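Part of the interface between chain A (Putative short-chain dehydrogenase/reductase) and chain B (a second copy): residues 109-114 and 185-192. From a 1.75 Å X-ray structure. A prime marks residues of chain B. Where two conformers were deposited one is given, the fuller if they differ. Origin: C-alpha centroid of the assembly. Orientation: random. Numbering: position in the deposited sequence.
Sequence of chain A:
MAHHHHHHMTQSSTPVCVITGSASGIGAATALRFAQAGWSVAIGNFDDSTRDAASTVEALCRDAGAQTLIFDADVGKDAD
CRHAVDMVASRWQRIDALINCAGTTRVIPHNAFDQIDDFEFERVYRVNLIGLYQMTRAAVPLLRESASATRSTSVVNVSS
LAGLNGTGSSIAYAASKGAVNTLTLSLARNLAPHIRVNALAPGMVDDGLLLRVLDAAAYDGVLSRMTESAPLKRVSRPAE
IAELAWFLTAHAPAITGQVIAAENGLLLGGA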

# COMPACT_ATOMS: atom_id res chain seq x y z
N PRO A 109 -9.22 -24.26 5.81
CA PRO A 109 -9.02 -23.20 6.81
C PRO A 109 -7.55 -22.85 6.98
O PRO A 109 -6.68 -23.73 7.01
CB PRO A 109 -9.60 -23.81 8.09
CG PRO A 109 -10.62 -24.81 7.60
CD PRO A 109 -10.03 -25.38 6.34
N HIS A 110 -7.27 -21.54 7.07
CA HIS A 110 -5.88 -21.08 7.14
C HIS A 110 -5.18 -21.53 8.41
O HIS A 110 -3.94 -21.55 8.44
CB HIS A 110 -5.82 -19.55 7.04
CG HIS A 110 -6.14 -18.99 5.68
ND1 HIS A 110 -5.33 -18.06 5.06
CD2 HIS A 110 -7.19 -19.18 4.86
CE1 HIS A 110 -5.86 -17.73 3.90
NE2 HIS A 110 -6.99 -18.40 3.75
N ASN A 111 -5.93 -21.86 9.46
CA ASN A 111 -5.35 -22.34 10.70
C ASN A 111 -5.29 -23.86 10.79
O ASN A 111 -4.80 -24.39 11.79
CB ASN A 111 -6.14 -21.78 11.90
CG ASN A 111 -7.62 -22.12 11.84
OD1 ASN A 111 -8.19 -22.25 10.75
ND2 ASN A 111 -8.25 -22.24 13.00
N ALA A 112 -5.78 -24.57 9.78
CA ALA A 112 -5.64 -26.03 9.73
C ALA A 112 -4.35 -26.38 9.00
O ALA A 112 -4.34 -26.84 7.86
CB ALA A 112 -6.86 -26.65 9.06
N PHE A 113 -3.22 -26.11 9.68
CA PHE A 113 -1.91 -26.28 9.06
C PHE A 113 -1.69 -27.69 8.56
O PHE A 113 -0.99 -27.89 7.56
CB PHE A 113 -0.80 -25.90 10.04
CG PHE A 113 -0.80 -24.46 10.39
CD1 PHE A 113 -0.11 -23.55 9.60
CD2 PHE A 113 -1.51 -24.00 11.48
CE1 PHE A 113 -0.12 -22.20 9.91
CE2 PHE A 113 -1.52 -22.65 11.80
CZ PHE A 113 -0.83 -21.76 11.01
N ASP A 114 -2.27 -28.68 9.24
CA ASP A 114 -2.16 -30.11 8.99
C ASP A 114 -2.99 -30.59 7.82
O ASP A 114 -2.98 -31.78 7.52
CB ASP A 114 -2.59 -30.87 10.26
CG ASP A 114 -4.04 -30.57 10.68
OD1 ASP A 114 -4.52 -29.41 10.59
OD2 ASP A 114 -4.73 -31.52 11.13
N LEU B 185 0.90 -12.28 5.88
CA LEU B 185 -0.35 -11.76 6.43
C LEU B 185 -1.22 -12.87 6.99
O LEU B 185 -1.77 -12.75 8.09
CB LEU B 185 -1.11 -10.97 5.37
CG LEU B 185 -0.39 -9.77 4.78
CD1 LEU B 185 -1.30 -9.11 3.77
CD2 LEU B 185 -0.00 -8.81 5.87
N SER B 186 -1.39 -13.95 6.23
CA SER B 186 -2.22 -15.04 6.72
C SER B 186 -1.64 -15.63 8.00
O SER B 186 -2.36 -15.87 8.98
CB SER B 186 -2.35 -16.13 5.65
OG SER B 186 -3.06 -17.24 6.20
N LEU B 187 -0.33 -15.87 8.00
CA LEU B 187 0.32 -16.46 9.17
C LEU B 187 0.19 -15.55 10.38
O LEU B 187 -0.12 -16.01 11.49
CB LEU B 187 1.79 -16.75 8.87
CG LEU B 187 2.09 -17.88 7.87
CD1 LEU B 187 3.59 -17.90 7.58
CD2 LEU B 187 1.62 -19.24 8.39
N ALA B 188 0.40 -14.25 10.19
CA ALA B 188 0.25 -13.31 11.29
C ALA B 188 -1.17 -13.35 11.85
O ALA B 188 -1.37 -13.38 13.07
CB ALA B 188 0.60 -11.89 10.84
N ARG B 189 -2.17 -13.34 10.96
CA ARG B 189 -3.55 -13.33 11.43
C ARG B 189 -3.88 -14.60 12.19
O ARG B 189 -4.57 -14.57 13.22
CB ARG B 189 -4.50 -13.15 10.24
CG ARG B 189 -5.97 -13.06 10.63
CD ARG B 189 -6.88 -12.86 9.43
NE ARG B 189 -6.70 -11.56 8.80
CZ ARG B 189 -6.05 -11.36 7.66
NH1 ARG B 189 -5.52 -12.39 7.00
NH2 ARG B 189 -5.94 -10.13 7.16
N ASN B 190 -3.41 -15.74 11.70
CA ASN B 190 -3.85 -17.01 12.27
C ASN B 190 -2.98 -17.52 13.41
O ASN B 190 -3.42 -18.42 14.14
CB ASN B 190 -3.93 -18.05 11.16
CG ASN B 190 -5.10 -17.81 10.24
OD1 ASN B 190 -6.22 -18.23 10.53
ND2 ASN B 190 -4.86 -17.07 9.16
N LEU B 191 -1.79 -16.97 13.60
CA LEU B 191 -0.96 -17.38 14.73
C LEU B 191 -0.99 -16.38 15.87
O LEU B 191 -0.46 -16.67 16.95
CB LEU B 191 0.49 -17.61 14.27
CG LEU B 191 0.65 -18.77 13.26
CD1 LEU B 191 2.08 -18.83 12.73
CD2 LEU B 191 0.27 -20.11 13.89
N ALA B 192 -1.61 -15.21 15.67
CA ALA B 192 -1.87 -14.32 16.79
C ALA B 192 -2.71 -15.06 17.83
O ALA B 192 -3.57 -15.87 17.48
CB ALA B 192 -2.61 -13.07 16.32
O HOH W 1 -2.08 -19.07 8.46

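Chain B offers the last turns of a helix, and chain A meets it with a loop whose type I turn, Pro109 to Ala112, is closed by Ala112 N donating to Pro109 O at 3.0 Å. The pairing is small, 288 Å² over both sides.

Leu185′ stands out of reach, so the contact starts at Ser186′. Its CA-to-CB bond points toward the loop, and chi1 is t. Ser186′ OG lies 2.7 Å from His110 ND1, at the edge of the imidazole and near its plane, where the nitrogen lone pair or N-H is directed. The hydrogen bond is almost straight, at 172°. Water 1 joins the same two residues by a second path, donating to His110 O at 3.1 Å and hydrogen-bonding Ser186′ OG at 3.1 Å. His110 NE2 is satisfied elsewhere in the structure, so neither ring nitrogen is left idle.

Leu187′ starts with CA-to-CB pointing away, yet its end comes nearer, placing Leu187′ CD2 3.8 Å from Phe113 CE1, at the edge of the phenyl ring. Ala188′ and Arg189′ make no contact with the loop.

One turn after Ser186′, Asn190′ points toward chain A, but its amide nitrogen is committed within its own helix: Asn190′ ND2 donates to Ser186′ O at 2.8 Å, beside the backbone bond from Asn190′ N to that oxygen at 2.9 Å. Across the interface Asn190′ serves mainly as packing surface, with Asn190′ ND2 3.4 Å from His110 CB and Asn190′ OD1 3.8 Å from Asn111 CB.

Leu191′ repeats the leucine theme four residues after Leu187′, Leu191′ CD2 reaching 3.5 Å from Phe113 CZ. Ala192′ leaves helical geometry and stays out of reach.

The rule is legible: i, i+4 pairs on the helix, Ser186′ with Asn190′ for His110, Leu187′ with Leu191′ for Phe113.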